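Local coordinates for Lmo2051 protein (Listeria monocytogenes, PDB 3I18) that is the PDZ domain of a probable membrane-bound serine protease of the Lon (S16) family, thought to hydrolyse proteins in the presence of ATP, at residues A[48-59]-A[72-83]; A[6-14]-A[24-32]. All coordinates share one frame; numbering follows the deposited sequence.

Contact 1: residues A[48-59]-A[72-83]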
loop_
_atom_site.group_PDB
_atom_site.type_symbol
_atom_site.label_atom_id
_atom_site.label_comp_id
_atom_site.label_asym_id
_atom_site.label_seq_id
_atom_site.Cartn_x
_atom_site.Cartn_y
_atom_site.Cartn_z
ATOM N N ILE A 48 6.412 5.572 0.228
ATOM C CA ILE A 48 5.188 6.335 0.003
ATOM C C ILE A 48 5.397 7.767 0.491
ATOM O O ILE A 48 5.054 8.722 -0.206
ATOM C CB ILE A 48 3.988 5.691 0.746
ATOM C CG1 ILE A 48 3.680 4.310 0.140
ATOM C CG2 ILE A 48 2.777 6.596 0.648
ATOM C CD1 ILE A 48 2.732 3.465 0.966
ATOM N N HIS A 49 5.985 7.910 1.679
ATOM C CA HIS A 49 6.234 9.235 2.250
ATOM C C HIS A 49 7.205 10.077 1.427
ATOM O O HIS A 49 7.266 11.294 1.600
ATOM C CB HIS A 49 6.770 9.123 3.679
ATOM C CG HIS A 49 5.763 8.639 4.675
ATOM N ND1 HIS A 49 5.984 8.684 6.034
ATOM C CD2 HIS A 49 4.530 8.100 4.514
ATOM C CE1 HIS A 49 4.932 8.197 6.668
ATOM N NE2 HIS A 49 4.035 7.837 5.768
ATOM N N SER A 50 7.968 9.441 0.543
ATOM C CA SER A 50 8.913 10.175 -0.288
ATOM C C SER A 50 8.189 10.753 -1.494
ATOM O O SER A 50 8.770 11.483 -2.301
ATOM C CB SER A 50 10.062 9.261 -0.749
ATOM O OG SER A 50 9.659 8.339 -1.752
ATOM N N LYS A 51 6.910 10.423 -1.622
ATOM C CA LYS A 51 6.117 10.921 -2.736
ATOM C C LYS A 51 5.269 12.110 -2.299
ATOM O O LYS A 51 5.418 12.612 -1.181
ATOM C CB LYS A 51 5.234 9.796 -3.282
ATOM C CG LYS A 51 6.042 8.594 -3.728
ATOM C CD LYS A 51 7.113 9.007 -4.737
ATOM C CE LYS A 51 8.096 7.875 -5.004
ATOM N NZ LYS A 51 8.961 8.129 -6.202
ATOM N N LYS A 52 4.383 12.559 -3.181
ATOM C CA LYS A 52 3.523 13.702 -2.890
ATOM C C LYS A 52 2.067 13.329 -3.056
ATOM O O LYS A 52 1.734 12.441 -3.844
ATOM C CB LYS A 52 3.830 14.857 -3.847
ATOM C CG LYS A 52 5.262 15.351 -3.832
ATOM C CD LYS A 52 5.664 15.831 -5.220
ATOM C CE LYS A 52 4.722 16.899 -5.755
ATOM N NZ LYS A 52 5.091 17.310 -7.143
ATOM N N VAL A 53 1.202 14.002 -2.299
ATOM C CA VAL A 53 -0.231 13.778 -2.402
ATOM C C VAL A 53 -0.546 14.052 -3.868
ATOM O O VAL A 53 -0.016 14.998 -4.444
ATOM C CB VAL A 53 -1.017 14.776 -1.511
ATOM C CG1 VAL A 53 -2.517 14.654 -1.773
ATOM C CG2 VAL A 53 -0.714 14.506 -0.044
ATOM N N GLY A 54 -1.372 13.215 -4.486
ATOM C CA GLY A 54 -1.701 13.431 -5.884
ATOM C C GLY A 54 -0.873 12.587 -6.832
ATOM O O GLY A 54 -1.234 12.423 -8.000
ATOM N N ASP A 55 0.249 12.066 -6.345
ATOM C CA ASP A 55 1.107 11.213 -7.169
ATOM C C ASP A 55 0.391 9.896 -7.396
ATOM O O ASP A 55 -0.559 9.565 -6.694
ATOM C CB ASP A 55 2.442 10.930 -6.474
ATOM C CG ASP A 55 3.427 12.076 -6.595
ATOM O OD1 ASP A 55 3.118 13.074 -7.286
ATOM O OD2 ASP A 55 4.517 11.975 -5.995
ATOM N N THR A 56 0.866 9.144 -8.378
ATOM C CA THR A 56 0.282 7.861 -8.714
ATOM C C THR A 56 1.305 6.764 -8.451
ATOM O O THR A 56 2.466 6.888 -8.844
ATOM C CB THR A 56 -0.109 7.817 -10.205
ATOM O OG1 THR A 56 -1.118 8.801 -10.463
ATOM C CG2 THR A 56 -0.623 6.442 -10.578
ATOM N N VAL A 57 0.892 5.704 -7.763
ATOM C CA VAL A 57 1.802 4.588 -7.505
ATOM C C VAL A 57 1.260 3.333 -8.171
ATOM O O VAL A 57 0.049 3.110 -8.194
ATOM C CB VAL A 57 1.980 4.300 -5.982
ATOM C CG1 VAL A 57 2.707 5.457 -5.306
ATOM C CG2 VAL A 57 0.637 4.059 -5.323
ATOM N N LYS A 58 2.153 2.522 -8.726
ATOM C CA LYS A 58 1.749 1.278 -9.372
ATOM C C LYS A 58 1.801 0.208 -8.303
ATOM O O LYS A 58 2.839 0.014 -7.671
ATOM C CB LYS A 58 2.706 0.910 -10.515
ATOM C CG LYS A 58 2.344 -0.409 -11.205
ATOM C CD LYS A 58 3.099 -0.611 -12.516
ATOM C CE LYS A 58 4.601 -0.690 -12.296
ATOM N NZ LYS A 58 5.351 -0.920 -13.573
ATOM N N ILE A 59 0.684 -0.483 -8.098
ATOM C CA ILE A 59 0.616 -1.510 -7.068
ATOM C C ILE A 59 0.385 -2.909 -7.625
ATOM O O ILE A 59 -0.561 -3.128 -8.385
ATOM C CB ILE A 59 -0.525 -1.199 -6.050
ATOM C CG1 ILE A 59 -0.284 0.148 -5.360
ATOM C CG2 ILE A 59 -0.599 -2.294 -4.996
ATOM C CD1 ILE A 59 0.922 0.173 -4.440
ATOM N N ILE A 72 -2.843 3.609 -8.192
ATOM C CA ILE A 72 -3.630 4.207 -7.127
ATOM C C ILE A 72 -3.081 5.598 -6.875
ATOM O O ILE A 72 -1.874 5.785 -6.777
ATOM C CB ILE A 72 -3.554 3.364 -5.840
ATOM C CG1 ILE A 72 -4.053 1.946 -6.134
ATOM C CG2 ILE A 72 -4.415 3.991 -4.748
ATOM C CD1 ILE A 72 -4.051 1.030 -4.914
ATOM N N LYS A 73 -3.970 6.582 -6.814
ATOM C CA LYS A 73 -3.553 7.950 -6.564
ATOM C C LYS A 73 -3.406 8.126 -5.062
ATOM O O LYS A 73 -4.249 7.664 -4.285
ATOM C CB LYS A 73 -4.586 8.935 -7.126
ATOM C CG LYS A 73 -4.235 10.408 -6.941
ATOM C CD LYS A 73 -4.934 11.278 -7.981
ATOM C CE LYS A 73 -4.391 10.993 -9.379
ATOM N NZ LYS A 73 -4.954 11.905 -10.419
ATOM N N LEU A 74 -2.327 8.782 -4.653
ATOM C CA LEU A 74 -2.072 9.010 -3.235
ATOM C C LEU A 74 -2.924 10.165 -2.747
ATOM O O LEU A 74 -3.161 11.126 -3.477
ATOM C CB LEU A 74 -0.597 9.334 -3.011
ATOM C CG LEU A 74 0.389 8.214 -3.362
ATOM C CD1 LEU A 74 1.788 8.653 -2.994
ATOM C CD2 LEU A 74 0.013 6.949 -2.594
ATOM N N THR A 75 -3.391 10.058 -1.511
ATOM C CA THR A 75 -4.215 11.099 -0.915
ATOM C C THR A 75 -3.529 11.506 0.382
ATOM O O THR A 75 -2.472 10.976 0.710
ATOM C CB THR A 75 -5.648 10.573 -0.636
ATOM O OG1 THR A 75 -6.488 11.660 -0.221
ATOM C CG2 THR A 75 -5.624 9.494 0.434
ATOM N N ALA A 76 -4.096 12.462 1.107
ATOM C CA ALA A 76 -3.498 12.884 2.366
ATOM C C ALA A 76 -4.025 11.948 3.451
ATOM O O ALA A 76 -5.237 11.744 3.544
ATOM C CB ALA A 76 -3.902 14.329 2.674
ATOM N N ILE A 77 -3.144 11.366 4.265
ATOM C CA ILE A 77 -3.628 10.469 5.314
ATOM C C ILE A 77 -3.618 11.068 6.713
ATOM O O ILE A 77 -4.000 10.403 7.677
ATOM C CB ILE A 77 -2.880 9.091 5.329
ATOM C CG1 ILE A 77 -1.365 9.288 5.312
ATOM C CG2 ILE A 77 -3.346 8.231 4.165
ATOM C CD1 ILE A 77 -0.797 9.726 6.651
ATOM N N ASP A 78 -3.189 12.318 6.837
ATOM C CA ASP A 78 -3.206 12.983 8.138
ATOM C C ASP A 78 -3.287 14.498 7.970
ATOM O O ASP A 78 -3.071 15.020 6.875
ATOM C CB ASP A 78 -1.995 12.569 8.993
ATOM C CG ASP A 78 -0.676 13.052 8.436
ATOM O OD1 ASP A 78 0.375 12.508 8.852
ATOM O OD2 ASP A 78 -0.679 13.972 7.602
ATOM N N LYS A 79 -3.622 15.200 9.048
ATOM C CA LYS A 79 -3.767 16.649 8.993
ATOM C C LYS A 79 -2.486 17.392 8.618
ATOM O O LYS A 79 -2.530 18.576 8.282
ATOM C CB LYS A 79 -4.318 17.174 10.326
ATOM C CG LYS A 79 -3.466 16.857 11.536
ATOM C CD LYS A 79 -4.100 17.406 12.804
ATOM C CE LYS A 79 -3.200 17.169 13.999
ATOM N NZ LYS A 79 -1.870 17.820 13.808
ATOM N N LYS A 80 -1.353 16.695 8.659
ATOM C CA LYS A 80 -0.074 17.304 8.309
ATOM C C LYS A 80 0.236 17.171 6.822
ATOM O O LYS A 80 1.252 17.677 6.349
ATOM C CB LYS A 80 1.059 16.687 9.137
ATOM C CG LYS A 80 1.040 17.105 10.600
ATOM C CD LYS A 80 1.054 18.624 10.729
ATOM C CE LYS A 80 0.918 19.062 12.177
ATOM N NZ LYS A 80 0.830 20.546 12.296
ATOM N N GLY A 81 -0.633 16.483 6.086
ATOM C CA GLY A 81 -0.429 16.334 4.654
ATOM C C GLY A 81 0.419 15.152 4.215
ATOM O O GLY A 81 0.861 15.098 3.065
ATOM N N THR A 82 0.645 14.204 5.117
ATOM C CA THR A 82 1.449 13.025 4.792
ATOM C C THR A 82 0.751 12.227 3.695
ATOM O O THR A 82 -0.428 11.932 3.803
ATOM C CB THR A 82 1.620 12.129 6.024
ATOM O OG1 THR A 82 2.227 12.882 7.086
ATOM C CG2 THR A 82 2.496 10.935 5.689
ATOM N N PRO A 83 1.475 11.872 2.621
ATOM C CA PRO A 83 0.902 11.108 1.504
ATOM C C PRO A 83 0.635 9.672 1.936
ATOM O O PRO A 83 1.382 9.126 2.745
ATOM C CB PRO A 83 1.999 11.175 0.430
ATOM C CG PRO A 83 2.904 12.305 0.875
ATOM C CD PRO A 83 2.891 12.171 2.370
HETATM O O HOH W 1 1.554 6.798 4.217
#
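Val57 and Ile72 form an antiparallel hydrogen-bonded pair, with Val57 N to Ile72 O at 2.9 Å, and theirs are two of the four backbone bonds across the contact. Next to them Leu74 N meets Asp55 O almost head-on to the carbonyl (168°). Gly54 N returns a bond to Leu74 O, approaching from above the carbonyl plane, so both polar backbone atoms of Leu74 are engaged by the type II turn Lys52-Asp55. That turn is braced by Asp55 OD2, which receives Lys52 N 2.9 Å away.

Farther along, His49 NE2 donates weakly to a water in the ring plane, which donates to Pro83 O at 2.8 Å. Thr82 CG2, set opposite its backbone N, makes a CH-pi contact over one face of the His49 ring, displaced toward the NE2/CD2 rim; the same torsion (chi1 -57°) turns OG1 to donate to Asp78 OD1 at 2.6 Å.

Packing gathers on Leu74: CD1 rests against Lys51 CB, and CD2 lies 4.0 Å from Val57 CG2, the two side chains crossing at about a right angle. Ile85 adds cover over Ile48, Ile72 and Leu74. What results is the open end of a beta hairpin, strands 56-63 and 66-76, joined to helix 41-49 within the PDZ fold.

Contact 2: residues A[6-14]-A[24-32]. Unlike the reference sequence in segment 6-14: Met12 (reference Leu).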
loop_
_atom_site.group_PDB
_atom_site.type_symbol
_atom_site.label_atom_id
_atom_site.label_comp_id
_atom_site.label_asym_id
_atom_site.label_seq_id
_atom_site.Cartn_x
_atom_site.Cartn_y
_atom_site.Cartn_z
ATOM N N TYR A 6 10.219 -12.762 2.653
ATOM C CA TYR A 6 9.272 -11.688 2.944
ATOM C C TYR A 6 8.379 -11.567 1.709
ATOM O O TYR A 6 8.860 -11.237 0.632
ATOM C CB TYR A 6 10.031 -10.380 3.171
ATOM C CG TYR A 6 9.143 -9.187 3.429
ATOM C CD1 TYR A 6 8.323 -9.135 4.559
ATOM C CD2 TYR A 6 9.125 -8.104 2.548
ATOM C CE1 TYR A 6 7.508 -8.032 4.808
ATOM C CE2 TYR A 6 8.314 -6.996 2.786
ATOM C CZ TYR A 6 7.511 -6.966 3.915
ATOM O OH TYR A 6 6.719 -5.870 4.161
ATOM N N ASP A 7 7.086 -11.834 1.866
ATOM C CA ASP A 7 6.163 -11.777 0.739
ATOM C C ASP A 7 5.662 -10.373 0.411
ATOM O O ASP A 7 5.327 -10.086 -0.737
ATOM C CB ASP A 7 4.962 -12.689 0.998
ATOM C CG ASP A 7 5.370 -14.110 1.339
ATOM O OD1 ASP A 7 6.176 -14.696 0.584
ATOM O OD2 ASP A 7 4.876 -14.636 2.359
ATOM N N GLY A 8 5.615 -9.503 1.415
ATOM C CA GLY A 8 5.138 -8.148 1.200
ATOM C C GLY A 8 4.314 -7.657 2.377
ATOM O O GLY A 8 4.536 -8.070 3.516
ATOM N N VAL A 9 3.357 -6.775 2.109
ATOM C CA VAL A 9 2.510 -6.237 3.167
ATOM C C VAL A 9 1.042 -6.643 2.984
ATOM O O VAL A 9 0.501 -6.559 1.884
ATOM C CB VAL A 9 2.621 -4.687 3.222
ATOM C CG1 VAL A 9 2.150 -4.073 1.910
ATOM C CG2 VAL A 9 1.803 -4.148 4.379
ATOM N N TYR A 10 0.405 -7.099 4.061
ATOM C CA TYR A 10 -1.003 -7.492 3.995
ATOM C C TYR A 10 -1.889 -6.329 4.419
ATOM O O TYR A 10 -1.672 -5.720 5.468
ATOM C CB TYR A 10 -1.281 -8.698 4.900
ATOM C CG TYR A 10 -0.649 -9.983 4.420
ATOM C CD1 TYR A 10 0.676 -10.289 4.726
ATOM C CD2 TYR A 10 -1.369 -10.882 3.632
ATOM C CE1 TYR A 10 1.269 -11.459 4.257
ATOM C CE2 TYR A 10 -0.784 -12.053 3.155
ATOM C CZ TYR A 10 0.530 -12.332 3.471
ATOM O OH TYR A 10 1.115 -13.483 2.989
ATOM N N VAL A 11 -2.885 -6.024 3.594
ATOM C CA VAL A 11 -3.814 -4.933 3.868
ATOM C C VAL A 11 -4.825 -5.373 4.927
ATOM O O VAL A 11 -5.391 -6.460 4.836
ATOM C CB VAL A 11 -4.578 -4.527 2.585
ATOM C CG1 VAL A 11 -5.580 -3.426 2.895
ATOM C CG2 VAL A 11 -3.592 -4.062 1.525
HETATM N N MSE A 12 -5.056 -4.532 5.928
HETATM C CA MSE A 12 -5.995 -4.884 6.988
HETATM C C MSE A 12 -7.272 -4.069 6.944
HETATM O O MSE A 12 -8.304 -4.491 7.462
HETATM C CB MSE A 12 -5.337 -4.720 8.356
HETATM C CG MSE A 12 -6.278 -4.979 9.515
HETATM SE SE MSE A 12 -5.320 -5.227 11.131
HETATM C CE MSE A 12 -4.755 -3.399 11.418
ATOM N N SER A 13 -7.189 -2.891 6.341
ATOM C CA SER A 13 -8.338 -2.005 6.214
ATOM C C SER A 13 -8.065 -0.996 5.107
ATOM O O SER A 13 -6.920 -0.599 4.899
ATOM C CB SER A 13 -8.585 -1.256 7.522
ATOM O OG SER A 13 -9.610 -0.291 7.362
ATOM N N VAL A 14 -9.121 -0.585 4.412
ATOM C CA VAL A 14 -9.013 0.378 3.326
ATOM C C VAL A 14 -10.066 1.466 3.524
ATOM O O VAL A 14 -11.238 1.156 3.741
ATOM C CB VAL A 14 -9.261 -0.302 1.952
ATOM C CG1 VAL A 14 -9.016 0.685 0.828
ATOM C CG2 VAL A 14 -8.352 -1.529 1.796
ATOM N N LEU A 24 -8.050 -1.988 -3.968
ATOM C CA LEU A 24 -7.688 -2.941 -2.921
ATOM C C LEU A 24 -8.831 -3.358 -2.004
ATOM O O LEU A 24 -9.859 -2.684 -1.915
ATOM C CB LEU A 24 -6.552 -2.355 -2.067
ATOM C CG LEU A 24 -5.257 -1.966 -2.788
ATOM C CD1 LEU A 24 -4.341 -1.222 -1.840
ATOM C CD2 LEU A 24 -4.580 -3.220 -3.334
ATOM N N HIS A 25 -8.636 -4.486 -1.330
ATOM C CA HIS A 25 -9.611 -5.008 -0.381
ATOM C C HIS A 25 -8.853 -5.574 0.809
ATOM O O HIS A 25 -7.673 -5.920 0.701
ATOM C CB HIS A 25 -10.470 -6.109 -1.016
ATOM C CG HIS A 25 -11.500 -5.603 -1.978
ATOM N ND1 HIS A 25 -11.260 -5.469 -3.329
ATOM C CD2 HIS A 25 -12.778 -5.195 -1.781
ATOM C CE1 HIS A 25 -12.345 -5.001 -3.922
ATOM N NE2 HIS A 25 -13.279 -4.826 -3.005
ATOM N N ALA A 26 -9.526 -5.659 1.950
ATOM C CA ALA A 26 -8.901 -6.193 3.149
ATOM C C ALA A 26 -8.473 -7.628 2.873
ATOM O O ALA A 26 -9.245 -8.418 2.326
ATOM C CB ALA A 26 -9.884 -6.145 4.308
ATOM N N GLY A 27 -7.237 -7.952 3.236
ATOM C CA GLY A 27 -6.731 -9.294 3.019
ATOM C C GLY A 27 -5.755 -9.390 1.861
ATOM O O GLY A 27 -4.979 -10.341 1.780
ATOM N N ASP A 28 -5.786 -8.412 0.962
ATOM C CA ASP A 28 -4.887 -8.421 -0.185
ATOM C C ASP A 28 -3.434 -8.287 0.247
ATOM O O ASP A 28 -3.119 -7.661 1.264
ATOM C CB ASP A 28 -5.229 -7.282 -1.154
ATOM C CG ASP A 28 -6.578 -7.462 -1.822
ATOM O OD1 ASP A 28 -7.179 -8.548 -1.692
ATOM O OD2 ASP A 28 -7.043 -6.515 -2.485
ATOM N N LEU A 29 -2.548 -8.897 -0.529
ATOM C CA LEU A 29 -1.120 -8.832 -0.252
ATOM C C LEU A 29 -0.470 -7.965 -1.316
ATOM O O LEU A 29 -0.582 -8.248 -2.509
ATOM C CB LEU A 29 -0.499 -10.232 -0.295
ATOM C CG LEU A 29 1.030 -10.301 -0.263
ATOM C CD1 LEU A 29 1.569 -9.798 1.064
ATOM C CD2 LEU A 29 1.473 -11.743 -0.499
ATOM N N ILE A 30 0.198 -6.903 -0.884
ATOM C CA ILE A 30 0.887 -6.014 -1.818
ATOM C C ILE A 30 2.329 -6.497 -1.906
ATOM O O ILE A 30 3.031 -6.558 -0.895
ATOM C CB ILE A 30 0.864 -4.559 -1.330
ATOM C CG1 ILE A 30 -0.582 -4.044 -1.304
ATOM C CG2 ILE A 30 1.727 -3.704 -2.237
ATOM C CD1 ILE A 30 -0.720 -2.618 -0.742
ATOM N N THR A 31 2.767 -6.838 -3.115
ATOM C CA THR A 31 4.111 -7.359 -3.333
ATOM C C THR A 31 5.121 -6.376 -3.906
ATOM O O THR A 31 6.317 -6.518 -3.675
ATOM C CB THR A 31 4.061 -8.600 -4.250
ATOM O OG1 THR A 31 3.439 -8.254 -5.496
ATOM C CG2 THR A 31 3.257 -9.707 -3.591
ATOM N N GLU A 32 4.647 -5.382 -4.647
ATOM C CA GLU A 32 5.537 -4.391 -5.234
ATOM C C GLU A 32 4.830 -3.054 -5.372
ATOM O O GLU A 32 3.610 -2.990 -5.538
ATOM C CB GLU A 32 6.036 -4.847 -6.613
ATOM C CG GLU A 32 6.954 -6.065 -6.583
ATOM C CD GLU A 32 7.677 -6.302 -7.901
ATOM O OE1 GLU A 32 8.534 -7.212 -7.949
ATOM O OE2 GLU A 32 7.399 -5.592 -8.888
#
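Val11, Leu29 and Ile30 carry most of this contact, and they illustrate how one antiparallel strand pair can serve two different surfaces. Val11 is gripped through its backbone at both ends: its N donates to Asp28 O at 2.9 Å in a nearly straight bond (175°), and its O accepts from Gly27 N. Its side chain leans toward residues 24-32, CG2 lying 3.9 Å from Ile30 CD1, while CB and CG1 pass over His25 O.

Leu29 works on the other face of the sheet. A first torsion of 170° swings CG away from the backbone N and carries both methyls to the side of Tyr10, its non-hydrogen-bonded partner. CD1 sits over the centre of the phenol ring, 3.6 Å from the centroid and 11° off the normal, a CH-pi contact; CD2 continues to Asp7 CB, 3.9 Å away. The Tyr10 ring also brings its edge toward Gly27 O.

Ile30 pairs with Val9 through two backbone bonds, the shorter running from Ile30 N to Val9 O at 2.8 Å. Their side chains lie side by side and point the same way, Val9 CG1 touching Ile30 CB at 3.5 Å. Just ahead of strand 29-33, the type II turn His25-Asp28 is fastened by His25 N to Asp28 OD2, and Asp28 OD1 is bonded to His63.

Strand 9-14 is flanked on its other edge by strand 83-89, where Met12 (selenomethionine here, Leu in the reference sequence) and Ser13 both face Thr88 in a classic beta bulge. Strand 29-33 is bordered by strand 56-63, with Thr31 and Glu32 forming a second bulge against Asn60. Phe44 of helix 41-49 packs on Val9 and Ile30, which places that face of the pair against the helix.

Overall arrangement
Contacts 1 and 2 follow one another along the chain, 6-14 with 24-32 closing before 48-59 with 72-83 opens, and their centres lie about 17 Å apart on opposite sides of the chain's centre. They nevertheless share one antiparallel sheet, since strands 29-33 and 56-63 are neighbours in it, and helix 41-49 links the two along the chain. Hydrophobic side chains join them directly: Ile59 CG2 meets Ile30 CG2 at 3.9 Å, and Ile72 CD1 meets Leu24 CD1 at 3.8 Å. Between them the two contacts illustrate a common principle, in which local strand pairings are welded into a single PDZ domain through a shared aliphatic interior.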